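PDB 1EWQ: DNA mismatch repair protein MutS from Thermus aquaticus, which recognises mismatched bases in duplex DNA as the sensor of mismatch repair and has a weak ATPase activity. Local coordinates for residues 120-125 with 335-340; 128-133 with 287-292. One frame throughout, in Å; residues are numbered along the deposited sequence.

Interaction 1: 120-125 with 335-340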
loop_
_atom_site.group_PDB
_atom_site.type_symbol
_atom_site.label_atom_id
_atom_site.label_comp_id
_atom_site.label_asym_id
_atom_site.label_seq_id
_atom_site.Cartn_x
_atom_site.Cartn_y
_atom_site.Cartn_z
ATOM N N THR C 120 17.194 5.554 13.625
ATOM C CA THR C 120 18.617 5.580 13.957
ATOM C C THR C 120 19.485 5.098 12.797
ATOM O O THR C 120 20.634 4.710 12.990
ATOM C CB THR C 120 18.912 4.680 15.180
ATOM O OG1 THR C 120 18.625 3.318 14.846
ATOM C CG2 THR C 120 18.057 5.098 16.378
ATOM N N LEU C 121 18.938 5.133 11.592
ATOM C CA LEU C 121 19.662 4.669 10.414
ATOM C C LEU C 121 20.871 5.528 10.049
ATOM O O LEU C 121 20.822 6.763 10.084
ATOM C CB LEU C 121 18.703 4.592 9.221
ATOM C CG LEU C 121 17.484 3.685 9.434
ATOM C CD1 LEU C 121 16.547 3.807 8.229
ATOM C CD2 LEU C 121 17.943 2.228 9.666
ATOM N N LEU C 122 21.957 4.855 9.692
ATOM C CA LEU C 122 23.188 5.518 9.288
ATOM C C LEU C 122 23.569 5.164 7.855
ATOM O O LEU C 122 24.461 5.779 7.282
ATOM C CB LEU C 122 24.326 5.136 10.235
ATOM C CG LEU C 122 24.263 5.935 11.534
ATOM C CD1 LEU C 122 24.914 5.166 12.665
ATOM C CD2 LEU C 122 24.916 7.280 11.312
ATOM N N GLN C 123 22.898 4.170 7.278
ATOM C CA GLN C 123 23.190 3.758 5.912
ATOM C C GLN C 123 22.517 4.687 4.892
ATOM O O GLN C 123 21.301 4.881 4.915
ATOM C CB GLN C 123 22.733 2.314 5.675
ATOM C CG GLN C 123 23.418 1.245 6.548
ATOM C CD GLN C 123 22.884 1.183 7.977
ATOM O OE1 GLN C 123 21.843 1.760 8.298
ATOM N NE2 GLN C 123 23.592 0.459 8.838
ATOM N N GLU C 124 23.323 5.251 4.000
ATOM C CA GLU C 124 22.852 6.163 2.962
ATOM C C GLU C 124 21.654 5.637 2.166
ATOM O O GLU C 124 20.685 6.362 1.957
ATOM C CB GLU C 124 24.027 6.500 2.019
ATOM C CG GLU C 124 23.683 7.248 0.729
ATOM C CD GLU C 124 24.933 7.604 -0.114
ATOM O OE1 GLU C 124 25.902 6.803 -0.156
ATOM O OE2 GLU C 124 24.940 8.682 -0.749
ATOM N N SER C 125 21.707 4.374 1.754
ATOM C CA SER C 125 20.629 3.768 0.961
ATOM C C SER C 125 19.323 3.494 1.702
ATOM O O SER C 125 18.323 3.139 1.072
ATOM C CB SER C 125 21.101 2.451 0.340
ATOM O OG SER C 125 21.020 1.387 1.276
ATOM N N LEU C 335 28.395 12.567 5.376
ATOM C CA LEU C 335 29.668 11.941 5.043
ATOM C C LEU C 335 30.628 12.168 6.226
ATOM O O LEU C 335 31.382 11.273 6.624
ATOM C CB LEU C 335 30.214 12.572 3.759
ATOM C CG LEU C 335 31.190 11.778 2.888
ATOM C CD1 LEU C 335 32.517 11.564 3.619
ATOM C CD2 LEU C 335 30.544 10.446 2.530
ATOM N N ALA C 336 30.581 13.365 6.798
ATOM C CA ALA C 336 31.421 13.694 7.943
ATOM C C ALA C 336 31.100 12.773 9.125
ATOM O O ALA C 336 32.007 12.254 9.787
ATOM C CB ALA C 336 31.202 15.150 8.342
ATOM N N THR C 337 29.803 12.572 9.367
ATOM C CA THR C 337 29.313 11.723 10.452
ATOM C C THR C 337 29.774 10.277 10.291
ATOM O O THR C 337 30.200 9.640 11.262
ATOM C CB THR C 337 27.760 11.739 10.531
ATOM O OG1 THR C 337 27.296 13.086 10.700
ATOM C CG2 THR C 337 27.272 10.893 11.705
ATOM N N ARG C 338 29.682 9.747 9.073
ATOM C CA ARG C 338 30.116 8.377 8.835
ATOM C C ARG C 338 31.625 8.295 9.064
ATOM O O ARG C 338 32.126 7.309 9.607
ATOM C CB ARG C 338 29.755 7.927 7.413
ATOM C CG ARG C 338 28.256 7.715 7.211
ATOM C CD ARG C 338 27.900 7.256 5.806
ATOM N NE ARG C 338 28.339 5.897 5.509
ATOM C CZ ARG C 338 27.860 4.787 6.080
ATOM N NH1 ARG C 338 26.908 4.848 7.008
ATOM N NH2 ARG C 338 28.330 3.598 5.707
ATOM N N LEU C 339 32.345 9.335 8.653
ATOM C CA LEU C 339 33.784 9.381 8.853
ATOM C C LEU C 339 34.092 9.342 10.347
ATOM O O LEU C 339 34.891 8.523 10.800
ATOM C CB LEU C 339 34.383 10.655 8.239
ATOM C CG LEU C 339 34.707 10.639 6.736
ATOM C CD1 LEU C 339 35.007 12.041 6.241
ATOM C CD2 LEU C 339 35.893 9.705 6.489
ATOM N N GLU C 340 33.448 10.230 11.106
ATOM C CA GLU C 340 33.673 10.318 12.548
ATOM C C GLU C 340 33.315 9.026 13.274
ATOM O O GLU C 340 33.941 8.688 14.277
ATOM C CB GLU C 340 32.862 11.477 13.161
ATOM C CG GLU C 340 33.206 12.857 12.614
ATOM C CD GLU C 340 32.168 13.914 12.969
ATOM O OE1 GLU C 340 31.000 13.548 13.216
ATOM O OE2 GLU C 340 32.513 15.114 12.980
#

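Interaction 2: 128-133 with 287-292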
loop_
_atom_site.group_PDB
_atom_site.type_symbol
_atom_site.label_atom_id
_atom_site.label_comp_id
_atom_site.label_asym_id
_atom_site.label_seq_id
_atom_site.Cartn_x
_atom_site.Cartn_y
_atom_site.Cartn_z
ATOM N N PRO C 128 16.261 8.899 3.819
ATOM C CA PRO C 128 15.608 9.809 2.878
ATOM C C PRO C 128 16.548 11.012 2.797
ATOM O O PRO C 128 17.491 11.103 3.582
ATOM C CB PRO C 128 14.297 10.137 3.579
ATOM C CG PRO C 128 14.710 10.200 5.014
ATOM C CD PRO C 128 15.653 8.998 5.159
ATOM N N ARG C 129 16.327 11.920 1.855
ATOM C CA ARG C 129 17.188 13.100 1.757
ATOM C C ARG C 129 16.964 13.956 2.997
ATOM O O ARG C 129 17.891 14.537 3.545
ATOM C CB ARG C 129 16.842 13.923 0.509
ATOM C CG ARG C 129 17.923 13.966 -0.561
ATOM C CD ARG C 129 17.466 14.779 -1.774
ATOM N NE ARG C 129 18.423 14.681 -2.879
ATOM C CZ ARG C 129 19.453 15.504 -3.064
ATOM N NH1 ARG C 129 19.668 16.502 -2.221
ATOM N NH2 ARG C 129 20.279 15.326 -4.088
ATOM N N GLU C 130 15.709 14.009 3.424
ATOM C CA GLU C 130 15.271 14.774 4.586
ATOM C C GLU C 130 15.891 14.319 5.915
ATOM O O GLU C 130 16.526 13.275 6.001
ATOM C CB GLU C 130 13.745 14.678 4.721
ATOM C CG GLU C 130 12.943 15.258 3.573
ATOM C CD GLU C 130 13.142 14.516 2.260
ATOM O OE1 GLU C 130 13.292 13.275 2.283
ATOM O OE2 GLU C 130 13.132 15.180 1.203
ATOM N N ALA C 131 15.671 15.112 6.957
ATOM C CA ALA C 131 16.177 14.776 8.276
ATOM C C ALA C 131 15.417 13.545 8.749
ATOM O O ALA C 131 14.233 13.387 8.463
ATOM C CB ALA C 131 15.955 15.927 9.233
ATOM N N ASN C 132 16.109 12.673 9.471
ATOM C CA ASN C 132 15.512 11.454 9.987
ATOM C C ASN C 132 15.652 11.520 11.508
ATOM O O ASN C 132 16.734 11.291 12.057
ATOM C CB ASN C 132 16.261 10.254 9.413
ATOM C CG ASN C 132 15.558 8.958 9.672
ATOM O OD1 ASN C 132 16.060 8.100 10.406
ATOM N ND2 ASN C 132 14.385 8.795 9.074
ATOM N N TYR C 133 14.553 11.832 12.184
ATOM C CA TYR C 133 14.590 11.991 13.629
ATOM C C TYR C 133 14.100 10.861 14.511
ATOM O O TYR C 133 13.083 10.222 14.235
ATOM C CB TYR C 133 13.790 13.232 14.064
ATOM C CG TYR C 133 14.281 14.571 13.557
ATOM C CD1 TYR C 133 13.502 15.335 12.677
ATOM C CD2 TYR C 133 15.498 15.099 13.987
ATOM C CE1 TYR C 133 13.927 16.590 12.246
ATOM C CE2 TYR C 133 15.928 16.356 13.560
ATOM C CZ TYR C 133 15.137 17.093 12.692
ATOM O OH TYR C 133 15.565 18.334 12.271
ATOM N N LEU C 287 17.884 22.093 5.206
ATOM C CA LEU C 287 17.879 23.441 5.748
ATOM C C LEU C 287 16.574 24.151 5.367
ATOM O O LEU C 287 15.956 24.812 6.205
ATOM C CB LEU C 287 19.056 24.248 5.208
ATOM C CG LEU C 287 19.133 25.679 5.757
ATOM C CD1 LEU C 287 19.517 25.609 7.244
ATOM C CD2 LEU C 287 20.171 26.494 4.968
ATOM N N LEU C 288 16.151 24.011 4.109
ATOM C CA LEU C 288 14.918 24.654 3.675
ATOM C C LEU C 288 13.741 24.104 4.474
ATOM O O LEU C 288 12.861 24.843 4.881
ATOM C CB LEU C 288 14.680 24.440 2.172
ATOM C CG LEU C 288 13.393 25.066 1.614
ATOM C CD1 LEU C 288 13.250 26.504 2.111
ATOM C CD2 LEU C 288 13.406 25.015 0.085
ATOM N N GLN C 289 13.732 22.799 4.704
ATOM C CA GLN C 289 12.642 22.211 5.456
ATOM C C GLN C 289 12.656 22.736 6.888
ATOM O O GLN C 289 11.608 22.974 7.486
ATOM C CB GLN C 289 12.738 20.685 5.450
ATOM C CG GLN C 289 11.595 20.040 6.209
ATOM C CD GLN C 289 11.388 18.582 5.848
ATOM O OE1 GLN C 289 12.334 17.800 5.817
ATOM N NE2 GLN C 289 10.138 18.208 5.587
ATOM N N SER C 290 13.854 22.934 7.422
ATOM C CA SER C 290 14.011 23.432 8.781
ATOM C C SER C 290 13.449 24.848 8.908
ATOM O O SER C 290 12.838 25.200 9.927
ATOM C CB SER C 290 15.485 23.425 9.162
ATOM O OG SER C 290 15.644 23.758 10.525
ATOM N N TRP C 291 13.658 25.652 7.863
ATOM C CA TRP C 291 13.180 27.031 7.829
ATOM C C TRP C 291 11.659 27.039 7.733
ATOM O O TRP C 291 10.999 27.834 8.390
ATOM C CB TRP C 291 13.790 27.791 6.641
ATOM C CG TRP C 291 15.257 28.143 6.823
ATOM C CD1 TRP C 291 16.073 27.767 7.855
ATOM C CD2 TRP C 291 16.063 28.940 5.945
ATOM N NE1 TRP C 291 17.336 28.283 7.674
ATOM C CE2 TRP C 291 17.357 29.005 6.509
ATOM C CE3 TRP C 291 15.813 29.609 4.735
ATOM C CZ2 TRP C 291 18.404 29.711 5.905
ATOM C CZ3 TRP C 291 16.855 30.316 4.133
ATOM C CH2 TRP C 291 18.135 30.359 4.722
ATOM N N LEU C 292 11.105 26.158 6.910
ATOM C CA LEU C 292 9.654 26.073 6.785
ATOM C C LEU C 292 9.033 25.556 8.091
ATOM O O LEU C 292 7.949 25.982 8.474
ATOM C CB LEU C 292 9.269 25.149 5.623
ATOM C CG LEU C 292 9.316 25.745 4.211
ATOM C CD1 LEU C 292 9.152 24.629 3.183
ATOM C CD2 LEU C 292 8.213 26.783 4.042
HETATM O O HOH W 1 12.151 15.431 7.617
HETATM O O HOH W 2 16.520 21.444 12.227
#

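Interaction 1: 120-125 with 335-340
With CG beside the backbone N (chi1 -71°) and a bend about the CG-CD bond (chi3 69°), Arg338 leaves helix 332-340 and folds its guanidinium over toward the backbone of Leu122 and Gln123. NH1 comes within 2.6 Å of Leu122 O, and NH1 also lies 4.0 Å from Gln123 CA; the guanidinium meets both obliquely. The aliphatic part follows, CD passing 4.0 Å from Leu122 O. Arginine suits this place because its long chain spans from the helix to the loop while NE makes a salt bridge to Asp348, which probably helps to fix the rotation of the head. Replacing it by a leucine would probably leave Asp348 without its charged mate and open a gap beside Leu122 O and Gln123 CA. At Thr337, the preceding residue, the contact becomes apolar, Leu122 CD2 resting 4.3 Å from Thr337 CG2. Threonine can do two jobs here, its methyl facing the leucine while OG1 bonds to Ser151 O and to Glu333 O of its own helix. On the loop side, a weak bond runs from Leu122 N to Gln123 OE1 (3.4 Å). The arrangement is that of a domain interface in the multidomain MutS fold, where a loop within the domain I range, between strands 110-116 and 134-139, lies against a helix of the mostly helical domain III.

Interaction 2: 128-133 with 287-292
Gln289 reaches from helix 282-293 to the loop at Glu130. Its CB leaves the helix toward the loop, and CG lies anti to the backbone N (chi1 -179°), from where the chain runs on extended, so that the amide is carried well clear of its own helix. On the way the side chain also touches Phe263 and Phe273. Only at the tip does it meet the loop: OE1 lies 3.4 Å from Glu130 CG and 3.6 Å from Glu130 CB, against the methylenes and not the carboxylate. The two side chains cross at about a right angle, and the amide and carboxylate planes stand 85° apart. A bend at chi2 (65°) turns the Glu130 carboxylate away from the Gln289 amide, leaving CB and CG to face OE1, and Glu130 OE2 forms a long, weak ion pair with Arg285 of the same helix as Gln289.

The polar link is made by water. One molecule donates to Gln289 OE1 at 3.0 Å and to Ala131 O at 3.0 Å, joining the glutamine to a backbone carbonyl that it does not bond directly. The small Ala131 side chain points toward the helix and leaves little bulk near this bridge. A second water joins Tyr133 and Ser290: it donates to Tyr133 OH at 3.3 Å and hydrogen-bonds Ser290 OG at 3.0 Å. Arg286 and Arg334 grip the loop more directly, through the carbonyls of Arg129 and of Pro128 and Glu130 respectively. The chemistry implies a hydrated seam between helix and loop, in which uncharged polar groups meet through shared water and direct contact is limited to methylenes beside an amide oxygen.

In the fold
Both interactions set the connection between strands 110-116 and 134-139 against helices of domain III, but at different points along it: 120-125 meets helix 332-340, whereas the later segment, 128-133, meets helix 282-293. Their centres are 16 Å apart, and along the chain both segments of interaction 2 fall between those of interaction 1. Three of the four touching residues of interaction 1 are buried, and it combines an arginine head beside the backbone with a small apolar patch. Interaction 2 lies at the surface, buries less than half as much area, and relies on waters. Arg334, on the same helix as Arg338, bonds to the backbone of 128-133, so helix 332-340 serves both parts of the connection.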